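PDB 5W93: breast cancer anti-estrogen resistance protein 1 from Mus musculus, which serves as a docking protein that coordinates tyrosine kinase signalling in cell adhesion and migration, its C-terminal four-helix domain here being bound to the paxillin LD1 peptide. Local coordinates for residues F13-E16 with Q17-N21; F33-A37 with T38-P42; P42-F45 with V46-K50; T80-S83 with N84-S87. The protein carries 2 engineered substitutions. All coordinates share one frame; numbering follows the deposited sequence.

Interaction 1: residues F13-E16 with Q17-N21. Engineered in segment 17-21: Ala18 (natural residue Cys).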
loop_
_atom_site.group_PDB
_atom_site.type_symbol
_atom_site.label_atom_id
_atom_site.label_comp_id
_atom_site.label_asym_id
_atom_site.label_seq_id
_atom_site.Cartn_x
_atom_site.Cartn_y
_atom_site.Cartn_z
ATOM N N PHE A 13 14.123 13.736 -2.354
ATOM C CA PHE A 13 14.430 12.579 -3.176
ATOM C C PHE A 13 13.346 11.482 -3.050
ATOM O O PHE A 13 12.837 10.976 -4.052
ATOM C CB PHE A 13 15.792 12.003 -2.787
ATOM C CG PHE A 13 16.195 10.822 -3.614
ATOM C CD1 PHE A 13 16.734 11.006 -4.883
ATOM C CD2 PHE A 13 16.055 9.536 -3.127
ATOM C CE1 PHE A 13 17.106 9.928 -5.651
ATOM C CE2 PHE A 13 16.421 8.449 -3.894
ATOM C CZ PHE A 13 16.947 8.649 -5.162
ATOM N N TYR A 14 13.001 11.100 -1.830
ATOM C CA TYR A 14 12.047 10.000 -1.702
ATOM C C TYR A 14 10.606 10.430 -1.980
ATOM O O TYR A 14 9.777 9.589 -2.331
ATOM C CB TYR A 14 12.187 9.318 -0.338
ATOM C CG TYR A 14 13.326 8.326 -0.419
ATOM C CD1 TYR A 14 13.193 7.157 -1.153
ATOM C CD2 TYR A 14 14.552 8.594 0.164
ATOM C CE1 TYR A 14 14.243 6.257 -1.267
ATOM C CE2 TYR A 14 15.616 7.702 0.050
ATOM C CZ TYR A 14 15.454 6.540 -0.665
ATOM O OH TYR A 14 16.510 5.652 -0.769
ATOM N N LEU A 15 10.323 11.729 -1.887
ATOM C CA LEU A 15 9.043 12.263 -2.370
ATOM C C LEU A 15 8.900 11.977 -3.863
ATOM O O LEU A 15 7.860 11.539 -4.332
ATOM C CB LEU A 15 8.931 13.772 -2.112
ATOM C CG LEU A 15 7.696 14.488 -2.678
ATOM C CD1 LEU A 15 6.401 13.868 -2.120
ATOM C CD2 LEU A 15 7.729 15.991 -2.374
ATOM N N GLU A 16 9.966 12.241 -4.611
ATOM C CA GLU A 16 9.975 11.967 -6.040
ATOM C C GLU A 16 9.756 10.478 -6.329
ATOM O O GLU A 16 9.001 10.126 -7.239
ATOM C CB GLU A 16 11.290 12.464 -6.660
ATOM C CG GLU A 16 11.524 12.017 -8.087
ATOM C CD GLU A 16 12.152 10.634 -8.170
ATOM O OE1 GLU A 16 13.219 10.419 -7.540
ATOM O OE2 GLU A 16 11.558 9.761 -8.842
ATOM N N GLN A 17 10.432 9.610 -5.580
ATOM C CA GLN A 17 10.261 8.162 -5.735
ATOM C C GLN A 17 8.853 7.716 -5.353
ATOM O O GLN A 17 8.266 6.851 -5.997
ATOM C CB GLN A 17 11.272 7.398 -4.886
ATOM C CG GLN A 17 12.399 6.780 -5.668
ATOM C CD GLN A 17 12.993 5.573 -4.974
ATOM O OE1 GLN A 17 12.399 5.010 -4.040
ATOM N NE2 GLN A 17 14.166 5.160 -5.427
ATOM N N ALA A 18 8.331 8.293 -4.282
ATOM C CA ALA A 18 6.964 7.996 -3.857
ATOM C C ALA A 18 5.961 8.364 -4.955
ATOM O O ALA A 18 5.029 7.610 -5.218
ATOM C CB ALA A 18 6.644 8.726 -2.575
ATOM N N GLU A 19 6.168 9.510 -5.606
ATOM C CA GLU A 19 5.240 9.989 -6.634
ATOM C C GLU A 19 5.225 9.035 -7.825
ATOM O O GLU A 19 4.160 8.666 -8.318
ATOM C CB GLU A 19 5.597 11.425 -7.071
ATOM C CG GLU A 19 5.164 12.477 -6.038
ATOM C CD GLU A 19 5.683 13.886 -6.326
ATOM O OE1 GLU A 19 6.520 14.050 -7.238
ATOM O OE2 GLU A 19 5.253 14.833 -5.628
ATOM N N ALA A 20 6.406 8.612 -8.256
ATOM C CA ALA A 20 6.528 7.577 -9.287
ATOM C C ALA A 20 5.836 6.257 -8.902
ATOM O O ALA A 20 5.099 5.677 -9.704
ATOM C CB ALA A 20 7.976 7.322 -9.585
ATOM N N ASN A 21 6.081 5.769 -7.688
ATOM C CA ASN A 21 5.467 4.504 -7.262
ATOM C C ASN A 21 3.954 4.603 -7.087
ATOM O O ASN A 21 3.234 3.612 -7.217
ATOM C CB ASN A 21 6.087 4.017 -5.954
ATOM C CG ASN A 21 7.431 3.357 -6.161
ATOM O OD1 ASN A 21 8.427 3.751 -5.561
ATOM N ND2 ASN A 21 7.463 2.339 -7.004
#
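Tyr14 and Gln17, three residues apart on one helix, send their side chains out next to each other in the same direction. The Gln17 amide stands nearly upright to the phenol ring, the two planes 83° apart, and its OE1 comes to the ring edge, 3.6 Å from CE1 of Tyr14. One face of the same ring is covered by Phe13, whose CD2 sits over its centre, so that the tyrosine has a phenyl group on a face and an amide oxygen at its rim. Both segments belong to helix 5-37 of the four-helix CAS C-terminal domain, within the divergent helix-loop-helix region. Gln17 also touches Ile62 and Tyr14 touches Thr65, both of helix 42-69. On another side of the helix, Leu15 and Glu19 slant across one another: CD1 of Leu15 lies 3.8 Å from OE2 of Glu19, and both side chains also meet Arg128 of helix 107-135. The leucine reaches this position with CG opposite its backbone N (chi1 175°). Beneath these pairs run regular i to i+4 bonds, among them Ala18 N to Tyr14 O at 2.8 Å; Ala18 is an engineered residue, buried, its CB 3.3 Å from that same Tyr14 O.

Interaction 2: residues F33-A37 with T38-P42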
loop_
_atom_site.group_PDB
_atom_site.type_symbol
_atom_site.label_atom_id
_atom_site.label_comp_id
_atom_site.label_asym_id
_atom_site.label_seq_id
_atom_site.Cartn_x
_atom_site.Cartn_y
_atom_site.Cartn_z
ATOM N N PHE A 33 -10.290 -2.520 -8.715
ATOM C CA PHE A 33 -11.685 -2.096 -8.578
ATOM C C PHE A 33 -12.515 -2.511 -9.781
ATOM O O PHE A 33 -13.665 -2.916 -9.627
ATOM C CB PHE A 33 -11.796 -0.581 -8.383
ATOM C CG PHE A 33 -11.327 -0.101 -7.038
ATOM C CD1 PHE A 33 -11.412 -0.917 -5.921
ATOM C CD2 PHE A 33 -10.807 1.180 -6.891
ATOM C CE1 PHE A 33 -10.978 -0.473 -4.676
ATOM C CE2 PHE A 33 -10.387 1.634 -5.655
ATOM C CZ PHE A 33 -10.466 0.807 -4.545
ATOM N N THR A 34 -11.918 -2.422 -10.971
ATOM C CA THR A 34 -12.596 -2.798 -12.215
ATOM C C THR A 34 -12.913 -4.296 -12.259
ATOM O O THR A 34 -13.999 -4.701 -12.698
ATOM C CB THR A 34 -11.748 -2.408 -13.443
ATOM O OG1 THR A 34 -11.791 -0.984 -13.604
ATOM C CG2 THR A 34 -12.263 -3.087 -14.725
ATOM N N ALA A 35 -11.965 -5.105 -11.801
ATOM C CA ALA A 35 -12.160 -6.546 -11.659
ATOM C C ALA A 35 -13.347 -6.858 -10.761
ATOM O O ALA A 35 -14.153 -7.733 -11.073
ATOM C CB ALA A 35 -10.906 -7.204 -11.109
ATOM N N VAL A 36 -13.463 -6.144 -9.648
ATOM C CA VAL A 36 -14.565 -6.398 -8.735
ATOM C C VAL A 36 -15.883 -5.878 -9.316
ATOM O O VAL A 36 -16.929 -6.517 -9.167
ATOM C CB VAL A 36 -14.310 -5.793 -7.337
ATOM C CG1 VAL A 36 -15.544 -5.951 -6.455
ATOM C CG2 VAL A 36 -13.111 -6.491 -6.671
ATOM N N ALA A 37 -15.825 -4.757 -10.025
ATOM C CA ALA A 37 -17.031 -4.136 -10.566
ATOM C C ALA A 37 -17.597 -4.898 -11.771
ATOM O O ALA A 37 -18.741 -4.679 -12.156
ATOM C CB ALA A 37 -16.753 -2.676 -10.946
ATOM N N THR A 38 -16.799 -5.770 -12.383
ATOM C CA THR A 38 -17.294 -6.580 -13.492
ATOM C C THR A 38 -17.450 -8.029 -13.037
ATOM O O THR A 38 -17.450 -8.963 -13.846
ATOM C CB THR A 38 -16.376 -6.491 -14.734
ATOM O OG1 THR A 38 -15.037 -6.857 -14.378
ATOM C CG2 THR A 38 -16.368 -5.064 -15.275
ATOM N N ASN A 39 -17.587 -8.191 -11.725
ATOM C CA ASN A 39 -17.840 -9.485 -11.097
ATOM C C ASN A 39 -16.884 -10.586 -11.514
ATOM O O ASN A 39 -17.307 -11.715 -11.760
ATOM C CB ASN A 39 -19.275 -9.919 -11.383
ATOM C CG ASN A 39 -20.282 -8.986 -10.755
ATOM O OD1 ASN A 39 -20.485 -9.016 -9.546
ATOM N ND2 ASN A 39 -20.894 -8.129 -11.565
ATOM N N GLN A 40 -15.595 -10.270 -11.587
ATOM C CA GLN A 40 -14.597 -11.274 -11.953
ATOM C C GLN A 40 -14.441 -12.292 -10.821
ATOM O O GLN A 40 -14.612 -11.949 -9.655
ATOM C CB GLN A 40 -13.251 -10.615 -12.275
ATOM C CG GLN A 40 -13.290 -9.739 -13.527
ATOM C CD GLN A 40 -13.791 -10.508 -14.736
ATOM O OE1 GLN A 40 -13.222 -11.530 -15.111
ATOM N NE2 GLN A 40 -14.878 -10.031 -15.337
ATOM N N PRO A 41 -14.119 -13.554 -11.166
ATOM C CA PRO A 41 -13.963 -14.640 -10.187
ATOM C C PRO A 41 -12.623 -14.551 -9.438
ATOM O O PRO A 41 -11.775 -13.731 -9.830
ATOM C CB PRO A 41 -14.038 -15.904 -11.061
ATOM C CG PRO A 41 -13.544 -15.471 -12.389
ATOM C CD PRO A 41 -14.002 -14.039 -12.553
ATOM N N PRO A 42 -12.430 -15.374 -8.384
ATOM C CA PRO A 42 -11.177 -15.317 -7.619
ATOM C C PRO A 42 -9.889 -15.449 -8.435
ATOM O O PRO A 42 -8.916 -14.804 -8.059
ATOM C CB PRO A 42 -11.319 -16.493 -6.637
ATOM C CG PRO A 42 -12.825 -16.542 -6.371
ATOM C CD PRO A 42 -13.413 -16.283 -7.750
HETATM O O HOH W 1 -17.953 -8.588 -7.843
#
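Two torsions place the groups that finish this helix. In Thr38, chi1 of 56° sets OG1 between the backbone N and the carbonyl carbon, from where the hydroxyl turns back to the last turn and donates to Thr34 O at 2.9 Å. In Asn39, a positive phi of 51° turns the chain so that the N-H of Gln40 points back at the helix it has just left. Gln40 N then bonds to Ala35 O at 3.0 Å, close to the direction of the C=O bond. Asn39 N, for its part, reaches Val36 O at 3.1 Å from well above the carbonyl plane. This is a Schellman motif, with Asn39 as its C-prime residue, and it ends helix 5-37 at the loop that leads into helix 42-69. The Gln40 side chain begins over the helix end, CG 3.3 Å from Ala35 O, then bends at chi2 so that its amide leads back to Thr38; NE2 makes weak bonds to both O and OG1 of that residue. A water bridges Val36 O and Asn39 OD1, donating to both, at 2.7 Å from Val36 O. Val36 itself packs on Met113 and Val114 of helix 107-135. The carbonyls of the last turn are thus all supplied: Thr34 O keeps a weak i+4 bond from Thr38 N and gains the threonine hydroxyl, whereas Ala35 O takes Gln40 N, and Val36 O takes Asn39 N and a water, in place of i+4 amides.

Interaction 3: residues P42-F45 with V46-K50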
loop_
_atom_site.group_PDB
_atom_site.type_symbol
_atom_site.label_atom_id
_atom_site.label_comp_id
_atom_site.label_asym_id
_atom_site.label_seq_id
_atom_site.Cartn_x
_atom_site.Cartn_y
_atom_site.Cartn_z
ATOM N N PRO A 42 -12.430 -15.374 -8.384
ATOM C CA PRO A 42 -11.177 -15.317 -7.619
ATOM C C PRO A 42 -9.889 -15.449 -8.435
ATOM O O PRO A 42 -8.916 -14.804 -8.059
ATOM C CB PRO A 42 -11.319 -16.493 -6.637
ATOM C CG PRO A 42 -12.825 -16.542 -6.371
ATOM C CD PRO A 42 -13.413 -16.283 -7.750
ATOM N N LYS A 43 -9.855 -16.232 -9.511
ATOM C CA LYS A 43 -8.591 -16.384 -10.231
ATOM C C LYS A 43 -8.133 -15.039 -10.788
ATOM O O LYS A 43 -6.939 -14.836 -10.999
ATOM C CB LYS A 43 -8.687 -17.420 -11.362
ATOM C CG LYS A 43 -9.688 -17.116 -12.460
ATOM C CD LYS A 43 -9.646 -18.273 -13.467
ATOM C CE LYS A 43 -10.090 -17.869 -14.853
ATOM N NZ LYS A 43 -9.820 -18.969 -15.835
ATOM N N ILE A 44 -9.091 -14.137 -10.997
ATOM C CA ILE A 44 -8.809 -12.782 -11.456
ATOM C C ILE A 44 -8.596 -11.782 -10.299
ATOM O O ILE A 44 -7.578 -11.088 -10.276
ATOM C CB ILE A 44 -9.942 -12.250 -12.365
ATOM C CG1 ILE A 44 -10.156 -13.174 -13.572
ATOM C CG2 ILE A 44 -9.649 -10.810 -12.802
ATOM C CD1 ILE A 44 -8.935 -13.329 -14.471
ATOM N N PHE A 45 -9.522 -11.681 -9.345
ATOM C CA PHE A 45 -9.363 -10.602 -8.358
ATOM C C PHE A 45 -8.252 -10.892 -7.337
ATOM O O PHE A 45 -7.657 -9.948 -6.799
ATOM C CB PHE A 45 -10.701 -10.236 -7.676
ATOM C CG PHE A 45 -11.259 -11.266 -6.694
ATOM C CD1 PHE A 45 -10.671 -11.471 -5.457
ATOM C CD2 PHE A 45 -12.446 -11.933 -6.981
ATOM C CE1 PHE A 45 -11.201 -12.378 -4.550
ATOM C CE2 PHE A 45 -12.995 -12.823 -6.081
ATOM C CZ PHE A 45 -12.371 -13.057 -4.866
ATOM N N VAL A 46 -7.934 -12.172 -7.119
ATOM C CA VAL A 46 -6.806 -12.538 -6.263
ATOM C C VAL A 46 -5.469 -12.129 -6.906
ATOM O O VAL A 46 -4.582 -11.625 -6.227
ATOM C CB VAL A 46 -6.781 -14.061 -5.952
ATOM C CG1 VAL A 46 -5.451 -14.462 -5.347
ATOM C CG2 VAL A 46 -7.955 -14.442 -5.011
ATOM N N ALA A 47 -5.337 -12.349 -8.209
ATOM C CA ALA A 47 -4.186 -11.827 -8.963
ATOM C C ALA A 47 -4.069 -10.309 -8.815
ATOM O O ALA A 47 -2.984 -9.790 -8.572
ATOM C CB ALA A 47 -4.291 -12.203 -10.447
ATOM N N HIS A 48 -5.182 -9.597 -8.961
ATOM C CA HIS A 48 -5.157 -8.139 -8.858
ATOM C C HIS A 48 -4.861 -7.670 -7.427
ATOM O O HIS A 48 -4.243 -6.630 -7.231
ATOM C CB HIS A 48 -6.464 -7.537 -9.390
ATOM C CG HIS A 48 -6.529 -7.527 -10.882
ATOM N ND1 HIS A 48 -5.893 -6.568 -11.651
ATOM C CD2 HIS A 48 -7.084 -8.398 -11.760
ATOM C CE1 HIS A 48 -6.078 -6.835 -12.929
ATOM N NE2 HIS A 48 -6.793 -7.946 -13.025
ATOM N N SER A 49 -5.287 -8.442 -6.434
ATOM C CA SER A 49 -4.922 -8.170 -5.055
ATOM C C SER A 49 -3.407 -8.198 -4.897
ATOM O O SER A 49 -2.811 -7.290 -4.307
ATOM C CB SER A 49 -5.577 -9.188 -4.110
ATOM O OG SER A 49 -6.926 -8.835 -3.867
ATOM N N LYS A 50 -2.785 -9.251 -5.413
ATOM C CA LYS A 50 -1.336 -9.365 -5.329
ATOM C C LYS A 50 -0.646 -8.181 -6.014
ATOM O O LYS A 50 0.385 -7.714 -5.537
ATOM C CB LYS A 50 -0.864 -10.685 -5.935
ATOM C CG LYS A 50 -1.280 -11.894 -5.093
ATOM C CD LYS A 50 -0.554 -13.148 -5.545
ATOM C CE LYS A 50 -1.207 -13.746 -6.754
ATOM N NZ LYS A 50 -1.199 -15.247 -6.674
#
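Phe45 O is the carbonyl on which Ser49 converges: Ser49 N donates to it at 2.8 Å. The serine OG lies 3.2 Å from Phe45 O, a weak contact that is not settled, as Ser49 has a second conformer and its hydroxyl is also bonded to Thr97 OG1 of helix 73-102. A chi1 of 71° folds the Phe45 ring back over the helix start. There one ring face receives CA of Pro42, 3.4 Å above its plane and offset toward the rim, while CE1 meets Val46 CG2 at 3.9 Å. That methyl in turn lies 4.3 Å from CB of Pro42. Another side of the helix carries Ile44 and His48, side by side and pointing the same way: Ile44 CG2 is 3.7 Å from His48 CD2. The imidazole also presents its edge to Ile44 O, with CD2 3.1 Å away and near the ring plane, and His48 further meets Phe32 and Ala35 of helix 5-37. Val46, Ser49 and Lys50 pack on apolar side chains of the bound peptide, and Lys50 NZ bonds to its backbone. Here the first turns of helix 42-69 join the four-helix bundle core to the site that holds the paxillin LD1 peptide.

Interaction 4: residues T80-S83 with N84-S87. Engineered in segment 84-87: Ser87 (natural residue Cys).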
loop_
_atom_site.group_PDB
_atom_site.type_symbol
_atom_site.label_atom_id
_atom_site.label_comp_id
_atom_site.label_asym_id
_atom_site.label_seq_id
_atom_site.Cartn_x
_atom_site.Cartn_y
_atom_site.Cartn_z
ATOM N N THR A 80 7.553 6.346 10.118
ATOM C CA THR A 80 7.351 5.031 10.738
ATOM C C THR A 80 5.847 4.745 10.975
ATOM O O THR A 80 5.383 3.623 10.777
ATOM C CB THR A 80 8.138 4.915 12.064
ATOM O OG1 THR A 80 9.541 4.909 11.772
ATOM C CG2 THR A 80 7.782 3.633 12.814
ATOM N N HIS A 81 5.085 5.758 11.373
ATOM C CA HIS A 81 3.627 5.613 11.445
ATOM C C HIS A 81 3.036 5.102 10.127
ATOM O O HIS A 81 2.315 4.117 10.103
ATOM C CB HIS A 81 2.942 6.942 11.799
ATOM C CG HIS A 81 1.455 6.902 11.610
ATOM N ND1 HIS A 81 0.596 6.385 12.558
ATOM C CD2 HIS A 81 0.671 7.277 10.566
ATOM C CE1 HIS A 81 -0.645 6.456 12.117
ATOM N NE2 HIS A 81 -0.629 6.993 10.907
ATOM N N TYR A 82 3.346 5.778 9.023
ATOM C CA TYR A 82 2.764 5.388 7.744
ATOM C C TYR A 82 3.303 4.046 7.276
ATOM O O TYR A 82 2.552 3.255 6.724
ATOM C CB TYR A 82 2.968 6.487 6.669
ATOM C CG TYR A 82 1.962 7.591 6.894
ATOM C CD1 TYR A 82 0.617 7.401 6.561
ATOM C CD2 TYR A 82 2.324 8.777 7.519
ATOM C CE1 TYR A 82 -0.334 8.372 6.823
ATOM C CE2 TYR A 82 1.370 9.762 7.789
ATOM C CZ TYR A 82 0.047 9.550 7.432
ATOM O OH TYR A 82 -0.904 10.512 7.688
ATOM N N SER A 83 4.579 3.759 7.513
ATOM C CA SER A 83 5.077 2.428 7.168
ATOM C C SER A 83 4.316 1.327 7.924
ATOM O O SER A 83 3.926 0.321 7.325
ATOM C CB SER A 83 6.586 2.311 7.452
ATOM O OG SER A 83 7.326 3.206 6.625
ATOM N N ASN A 84 4.118 1.509 9.229
ATOM C CA ASN A 84 3.331 0.559 10.020
ATOM C C ASN A 84 1.864 0.465 9.573
ATOM O O ASN A 84 1.315 -0.621 9.462
ATOM C CB ASN A 84 3.373 0.929 11.497
ATOM C CG ASN A 84 4.673 0.508 12.183
ATOM O OD1 ASN A 84 5.434 -0.316 11.665
ATOM N ND2 ASN A 84 4.919 1.064 13.361
ATOM N N LEU A 85 1.240 1.614 9.335
ATOM C CA LEU A 85 -0.150 1.654 8.892
ATOM C C LEU A 85 -0.327 0.929 7.550
ATOM O O LEU A 85 -1.208 0.065 7.415
ATOM C CB LEU A 85 -0.645 3.097 8.782
ATOM C CG LEU A 85 -2.071 3.228 8.225
ATOM C CD1 LEU A 85 -3.086 2.606 9.195
ATOM C CD2 LEU A 85 -2.422 4.678 7.890
ATOM N N LEU A 86 0.517 1.258 6.571
ATOM C CA LEU A 86 0.440 0.598 5.267
ATOM C C LEU A 86 0.706 -0.913 5.398
ATOM O O LEU A 86 0.058 -1.716 4.735
ATOM C CB LEU A 86 1.420 1.238 4.259
ATOM C CG LEU A 86 1.188 2.738 3.987
ATOM C CD1 LEU A 86 2.182 3.331 2.987
ATOM C CD2 LEU A 86 -0.239 3.042 3.557
ATOM N N SER A 87 1.652 -1.297 6.248
ATOM C CA SER A 87 1.930 -2.723 6.456
ATOM C C SER A 87 0.726 -3.445 7.048
ATOM O O SER A 87 0.408 -4.567 6.658
ATOM C CB SER A 87 3.152 -2.919 7.355
ATOM O OG SER A 87 4.320 -2.474 6.686
#
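Leu86 and Ser87 reach back to Tyr82 and Ser83 on the packed side of this turn of helix 73-102, a member of the antiparallel four-helix bundle. Leu86 lays CG 3.1 Å from Tyr82 O, and its side chain touches Ser123 and Thr124 of helix 107-135 and Val60 of helix 42-69. Leu85 CD2 meets the Tyr82 ring at CD1, 4.3 Å away, approaching obliquely. One face of that ring is covered by His81, whose CD2 sits 3.6 Å above its centre, and the phenol OH bonds to Gln126 OE1, which ties the ring to helix 107-135. The outer side is looser. There exposed Asn84 runs alongside Thr80, both pointing the same way, with the amide ND2 3.9 Å from the threonine methyl CG2; the Thr80 hydroxyl is instead bonded to Arg76 O. Back on the packed side, Ser87, an engineered residue, also packs on an apolar side chain of the bound peptide. Its chi1 of -67° keeps OG beside its own backbone N, so both reach one carbonyl: OG and N of Ser87 donate to Ser83 O from opposite faces of the carbonyl plane, at 2.9 and 3.0 Å.

From the N terminus, interaction 1 lies in the first half of helix 5-37 and interaction 2 at its end, their centres about 29 Å apart. Interaction 2 closes the turn into helix 42-69, and interaction 3 begins where it ends. These two also touch in space, joining the first two helices: the methyl of Ala35 packs on His48 and Ile44, and Gln40 O lies against the Phe45 ring. Interaction 4, about 24 Å from interaction 3 centre to centre, lies on the third helix, facing helices 42-69 and 107-135. All are local; interactions 2 and 3 join at Pro42, the others are in series, and none nests or crosses. Interactions 3 and 4 both meet the bound peptide.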